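Local coordinates for protein nicotinamide riboside transporter PnuC (Neisseria mucosa ATCC 25996, PDB 4QTN) that transports nicotinamide riboside, a form of vitamin B3, across the bacterial inner membrane, working as a homotrimer, at residues 121-126 and 230-235; 44-49 and 208-213. One frame throughout, in Å; residues are numbered along the deposited sequence.

Helix 208-234, the last of the transmembrane helices, takes part in both contacts and shows how one long helix can be fixed near each of its ends. Interaction 2 packs its first turns against helix 41-59 inside the membrane domain, whereas interaction 1 lays the loop segment 121-126 across its final turn, in what is inferred to be the cytoplasm. Their centres are 30 Å apart, on opposite sides of the chain's centre, and the nearest atoms remain about 19 Å apart. The bound nicotinamide riboside is about 7 Å from the side chain of Met213 in interaction 2 and about 11 Å from that of Val121 in interaction 1.

Interaction 1 (121-126 and 230-235); sequences VKAKAL and KLVKRH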
loop_
_atom_site.group_PDB
_atom_site.type_symbol
_atom_site.label_atom_id
_atom_site.label_comp_id
_atom_site.label_asym_id
_atom_site.label_seq_id
_atom_site.Cartn_x
_atom_site.Cartn_y
_atom_site.Cartn_z
ATOM N N VAL C 121 -14.708 -8.663 22.287
ATOM C CA VAL C 121 -14.354 -10.101 22.301
ATOM C C VAL C 121 -12.945 -10.330 22.857
ATOM O O VAL C 121 -12.083 -9.442 22.774
ATOM C CB VAL C 121 -14.454 -10.717 20.875
ATOM C CG1 VAL C 121 -13.184 -10.458 20.076
ATOM C CG2 VAL C 121 -14.766 -12.201 20.937
ATOM N N LYS C 122 -12.724 -11.507 23.446
ATOM C CA LYS C 122 -11.433 -11.834 24.034
ATOM C C LYS C 122 -10.537 -12.457 22.981
ATOM O O LYS C 122 -10.823 -13.509 22.473
ATOM C CB LYS C 122 -11.604 -12.758 25.247
ATOM C CG LYS C 122 -12.078 -12.035 26.517
ATOM C CD LYS C 122 -12.131 -12.961 27.740
ATOM C CE LYS C 122 -13.398 -13.817 27.761
ATOM N NZ LYS C 122 -13.317 -14.961 28.723
ATOM N N ALA C 123 -9.476 -11.753 22.619
ATOM C CA ALA C 123 -8.651 -12.147 21.482
ATOM C C ALA C 123 -7.521 -13.060 21.926
ATOM O O ALA C 123 -6.940 -12.847 22.979
ATOM C CB ALA C 123 -8.100 -10.913 20.785
ATOM N N LYS C 124 -7.233 -14.088 21.125
ATOM C CA LYS C 124 -6.177 -15.063 21.441
ATOM C C LYS C 124 -5.074 -15.019 20.388
ATOM O O LYS C 124 -5.299 -14.564 19.269
ATOM C CB LYS C 124 -6.750 -16.495 21.546
ATOM C CG LYS C 124 -7.828 -16.662 22.600
ATOM C CD LYS C 124 -8.190 -18.123 22.838
ATOM C CE LYS C 124 -8.927 -18.735 21.647
ATOM N NZ LYS C 124 -9.567 -20.035 21.999
ATOM N N ALA C 125 -3.887 -15.512 20.753
ATOM C CA ALA C 125 -2.732 -15.519 19.855
ATOM C C ALA C 125 -2.180 -16.924 19.674
ATOM O O ALA C 125 -1.706 -17.526 20.630
ATOM C CB ALA C 125 -1.644 -14.598 20.385
ATOM N N LEU C 126 -2.237 -17.429 18.435
ATOM C CA LEU C 126 -1.542 -18.667 18.037
ATOM C C LEU C 126 -0.042 -18.548 18.229
ATOM O O LEU C 126 0.515 -17.443 18.117
ATOM C CB LEU C 126 -1.804 -18.981 16.567
ATOM C CG LEU C 126 -3.223 -19.262 16.089
ATOM C CD1 LEU C 126 -3.168 -19.470 14.598
ATOM C CD2 LEU C 126 -3.861 -20.464 16.778
ATOM N N LYS C 230 -3.470 -5.101 20.425
ATOM C CA LYS C 230 -3.801 -4.415 21.683
ATOM C C LYS C 230 -4.803 -5.253 22.501
ATOM O O LYS C 230 -4.736 -5.299 23.734
ATOM C CB LYS C 230 -4.337 -2.988 21.421
ATOM C CG LYS C 230 -3.251 -1.986 20.989
ATOM C CD LYS C 230 -3.770 -0.942 19.972
ATOM C CE LYS C 230 -4.242 0.359 20.630
ATOM N NZ LYS C 230 -3.265 1.484 20.495
ATOM N N LEU C 231 -5.667 -5.962 21.791
ATOM C CA LEU C 231 -6.748 -6.723 22.377
ATOM C C LEU C 231 -6.204 -8.001 23.009
ATOM O O LEU C 231 -6.563 -8.361 24.129
ATOM C CB LEU C 231 -7.718 -7.088 21.266
ATOM C CG LEU C 231 -9.237 -6.953 21.274
ATOM C CD1 LEU C 231 -9.753 -5.781 22.088
ATOM C CD2 LEU C 231 -9.656 -6.827 19.821
ATOM N N VAL C 232 -5.345 -8.698 22.273
ATOM C CA VAL C 232 -4.723 -9.923 22.773
ATOM C C VAL C 232 -3.960 -9.675 24.074
ATOM O O VAL C 232 -3.936 -10.528 24.936
ATOM C CB VAL C 232 -3.786 -10.575 21.711
ATOM C CG1 VAL C 232 -2.662 -11.352 22.373
ATOM C CG2 VAL C 232 -4.582 -11.481 20.782
ATOM N N LYS C 233 -3.342 -8.502 24.209
ATOM C CA LYS C 233 -2.688 -8.150 25.457
ATOM C C LYS C 233 -3.679 -7.898 26.570
ATOM O O LYS C 233 -3.465 -8.333 27.676
ATOM C CB LYS C 233 -1.772 -6.945 25.290
ATOM C CG LYS C 233 -0.305 -7.301 25.100
ATOM C CD LYS C 233 0.531 -6.075 24.724
ATOM C CE LYS C 233 1.520 -6.381 23.595
ATOM N NZ LYS C 233 1.322 -5.484 22.411
ATOM N N ARG C 234 -4.774 -7.205 26.281
ATOM C CA ARG C 234 -5.743 -6.885 27.335
ATOM C C ARG C 234 -6.193 -8.155 28.063
ATOM O O ARG C 234 -6.749 -8.081 29.159
ATOM C CB ARG C 234 -6.963 -6.094 26.790
ATOM C CG ARG C 234 -6.664 -4.653 26.330
ATOM C CD ARG C 234 -7.884 -3.736 26.479
ATOM N NE ARG C 234 -8.079 -3.360 27.886
ATOM C CZ ARG C 234 -9.025 -3.865 28.678
ATOM N NH1 ARG C 234 -9.910 -4.731 28.185
ATOM N NH2 ARG C 234 -9.095 -3.495 29.962
ATOM N N HIS C 235 -5.895 -9.318 27.481
ATOM C CA HIS C 235 -6.385 -10.589 28.024
ATOM C C HIS C 235 -5.352 -11.724 28.005
ATOM O O HIS C 235 -5.485 -12.693 27.248
ATOM C CB HIS C 235 -7.657 -10.962 27.308
ATOM C CG HIS C 235 -8.566 -9.798 27.105
ATOM N ND1 HIS C 235 -9.595 -9.795 26.192
ATOM C CD2 HIS C 235 -8.580 -8.577 27.691
ATOM C CE1 HIS C 235 -10.215 -8.628 26.238
ATOM N NE2 HIS C 235 -9.613 -7.870 27.136
#
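Within the two segments the best-held polar atom is Lys230 O, gripped by one hydrogen bond, from Arg234 N at 3.2 Å, which ties the last helical turn together. No hydrogen bond joins 121-126 to 230-235, so the contact rests on van der Waals packing, largely between apolar side chains. Ala123 is its centre, with a CB that points at the helix and lies 3.6 Å from Val232 CG2 and 3.9 Å from Leu231 CB. Val232 spreads its two branches along the loop. With CG1 anti to the backbone N (chi1 151°), that methyl reaches Ala125 CB at 3.9 Å, while CG2 comes up beside two successive carbonyls, 3.5 Å from both Ala123 O and Lys124 O.

At the other end, the His235 ring crosses the Lys122 side chain at about a right angle. The aliphatic beginning of Lys122, with CG anti to the carbonyl carbon, does the touching, and the rest of the chain leads its amino group away. From within its own segment, Leu231 O sits over one face of the same ring, 3.8 Å above its plane.

The loop has its own anchors: Leu126 N bonds to Glu180 OE1, Lys124 has backbone bonds to Arg177 and Arg179, and Leu126 O accepts a bond from His17 of a neighbouring subunit. Trp228, a turn earlier on the helix, touches Val121 and Ala123. The arrangement is that of an extended interhelical linker laid across the C-terminal turn of a transmembrane helix, here joining the loop between helices 85-107 and 128-147, inferred to be cytoplasmic, to the end of the PnuC membrane domain.

Interaction 2 (44-49 and 208-213); sequences SVAAVT and LPLLLM
Met213, present in the crystal as selenomethionine, points its CB at helix 41-59 and meets Ala47 CB at 4.0 Å. From there CG stands anti to the backbone N (chi1 178°) and the next torsion is also extended, so the chain runs straight across to the neighbouring backbone. Its selenium SE ends up beside main-chain atoms, 3.7 Å from both Ala47 CA and Ala46 O. Only at chi3 (73°) does the chain bend, turning the terminal CE off this line.

The methyl of Ala47 is met by more than one residue of the opposing helix: besides Met213 it faces Pro209 O at 3.6 Å. Leu210 comes in alongside, its CD2 branch lying 3.9 Å from Ala46 CB and near Ala47 as well. One turn back, Ser44 OG rests against the Pro209 ring, 3.4 Å from CG, an approach without a hydrogen bond.

Small residues on one side let the two segment axes come within 8.4 Å, their directions only 22° from parallel. Gln30 of helix 17-34 covers Ala47 and Pro209, and Tyr75 and Val78 of helix 64-80 flank Leu210. This is close helix-helix packing through alanine and serine in the transmembrane bundle, and Met213 sits about 4 Å, side chain to side chain, from Tyr217 of the nicotinamide riboside site.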
loop_
_atom_site.group_PDB
_atom_site.type_symbol
_atom_site.label_atom_id
_atom_site.label_comp_id
_atom_site.label_asym_id
_atom_site.label_seq_id
_atom_site.Cartn_x
_atom_site.Cartn_y
_atom_site.Cartn_z
ATOM N N SER C 44 -23.765 -0.704 -3.524
ATOM C CA SER C 44 -23.495 0.376 -2.591
ATOM C C SER C 44 -24.012 0.111 -1.182
ATOM O O SER C 44 -23.336 0.435 -0.219
ATOM C CB SER C 44 -23.946 1.715 -3.130
ATOM O OG SER C 44 -22.879 2.312 -3.831
ATOM N N VAL C 45 -25.180 -0.527 -1.068
ATOM C CA VAL C 45 -25.610 -1.101 0.222
ATOM C C VAL C 45 -24.608 -2.179 0.654
ATOM O O VAL C 45 -24.224 -2.249 1.816
ATOM C CB VAL C 45 -27.036 -1.713 0.158
ATOM C CG1 VAL C 45 -27.315 -2.532 1.395
ATOM C CG2 VAL C 45 -28.072 -0.628 0.041
ATOM N N ALA C 46 -24.169 -2.994 -0.303
ATOM C CA ALA C 46 -23.245 -4.080 -0.015
ATOM C C ALA C 46 -21.911 -3.562 0.516
ATOM O O ALA C 46 -21.244 -4.249 1.271
ATOM C CB ALA C 46 -23.040 -4.966 -1.242
ATOM N N ALA C 47 -21.537 -2.345 0.143
ATOM C CA ALA C 47 -20.320 -1.749 0.681
ATOM C C ALA C 47 -20.543 -1.176 2.065
ATOM O O ALA C 47 -19.917 -1.609 3.016
ATOM C CB ALA C 47 -19.781 -0.698 -0.253
ATOM N N VAL C 48 -21.479 -0.240 2.183
ATOM C CA VAL C 48 -21.816 0.366 3.486
ATOM C C VAL C 48 -22.008 -0.660 4.626
ATOM O O VAL C 48 -21.372 -0.545 5.678
ATOM C CB VAL C 48 -23.034 1.303 3.390
ATOM C CG1 VAL C 48 -23.529 1.694 4.776
ATOM C CG2 VAL C 48 -22.662 2.533 2.602
ATOM N N THR C 49 -22.896 -1.636 4.423
ATOM C CA THR C 49 -22.912 -2.834 5.268
ATOM C C THR C 49 -21.811 -3.706 4.747
ATOM O O THR C 49 -21.937 -4.271 3.687
ATOM C CB THR C 49 -24.258 -3.617 5.185
ATOM O OG1 THR C 49 -24.441 -4.147 3.867
ATOM C CG2 THR C 49 -25.440 -2.721 5.532
ATOM N N LEU C 208 -17.738 -0.156 -9.039
ATOM C CA LEU C 208 -16.917 0.726 -8.227
ATOM C C LEU C 208 -17.186 0.649 -6.722
ATOM O O LEU C 208 -16.243 0.669 -5.943
ATOM C CB LEU C 208 -16.989 2.164 -8.709
ATOM C CG LEU C 208 -15.628 2.843 -8.654
ATOM C CD1 LEU C 208 -14.789 2.449 -9.871
ATOM C CD2 LEU C 208 -15.774 4.352 -8.555
ATOM N N PRO C 209 -18.473 0.535 -6.303
ATOM C CA PRO C 209 -18.683 0.499 -4.858
ATOM C C PRO C 209 -17.928 -0.652 -4.174
ATOM O O PRO C 209 -17.444 -0.490 -3.049
ATOM C CB PRO C 209 -20.196 0.306 -4.721
ATOM C CG PRO C 209 -20.765 0.804 -6.000
ATOM C CD PRO C 209 -19.748 0.476 -7.047
ATOM N N LEU C 210 -17.801 -1.789 -4.853
ATOM C CA LEU C 210 -17.190 -2.962 -4.227
ATOM C C LEU C 210 -15.672 -3.059 -4.433
ATOM O O LEU C 210 -14.953 -3.507 -3.535
ATOM C CB LEU C 210 -17.901 -4.254 -4.643
ATOM C CG LEU C 210 -19.380 -4.369 -4.246
ATOM C CD1 LEU C 210 -19.895 -5.782 -4.463
ATOM C CD2 LEU C 210 -19.607 -3.933 -2.805
ATOM N N LEU C 211 -15.187 -2.630 -5.599
ATOM C CA LEU C 211 -13.754 -2.464 -5.796
ATOM C C LEU C 211 -13.223 -1.441 -4.809
ATOM O O LEU C 211 -12.172 -1.647 -4.203
ATOM C CB LEU C 211 -13.434 -2.035 -7.230
ATOM C CG LEU C 211 -11.978 -1.639 -7.539
ATOM C CD1 LEU C 211 -10.967 -2.646 -6.985
ATOM C CD2 LEU C 211 -11.793 -1.458 -9.032
ATOM N N LEU C 212 -13.957 -0.340 -4.630
ATOM C CA LEU C 212 -13.573 0.650 -3.631
ATOM C C LEU C 212 -13.670 0.077 -2.235
ATOM O O LEU C 212 -12.803 0.322 -1.396
ATOM C CB LEU C 212 -14.400 1.931 -3.744
ATOM C CG LEU C 212 -13.632 3.170 -4.229
ATOM C CD1 LEU C 212 -14.398 4.421 -3.870
ATOM C CD2 LEU C 212 -12.227 3.247 -3.655
HETATM N N MSE C 213 -14.714 -0.713 -1.995
HETATM C CA MSE C 213 -14.878 -1.370 -0.715
HETATM C C MSE C 213 -13.643 -2.167 -0.338
HETATM O O MSE C 213 -13.155 -2.050 0.785
HETATM C CB MSE C 213 -16.085 -2.270 -0.723
HETATM C CG MSE C 213 -16.160 -2.949 0.623
HETATM SE SE MSE C 213 -17.606 -4.246 0.586
HETATM C CE MSE C 213 -16.719 -5.584 -0.545
#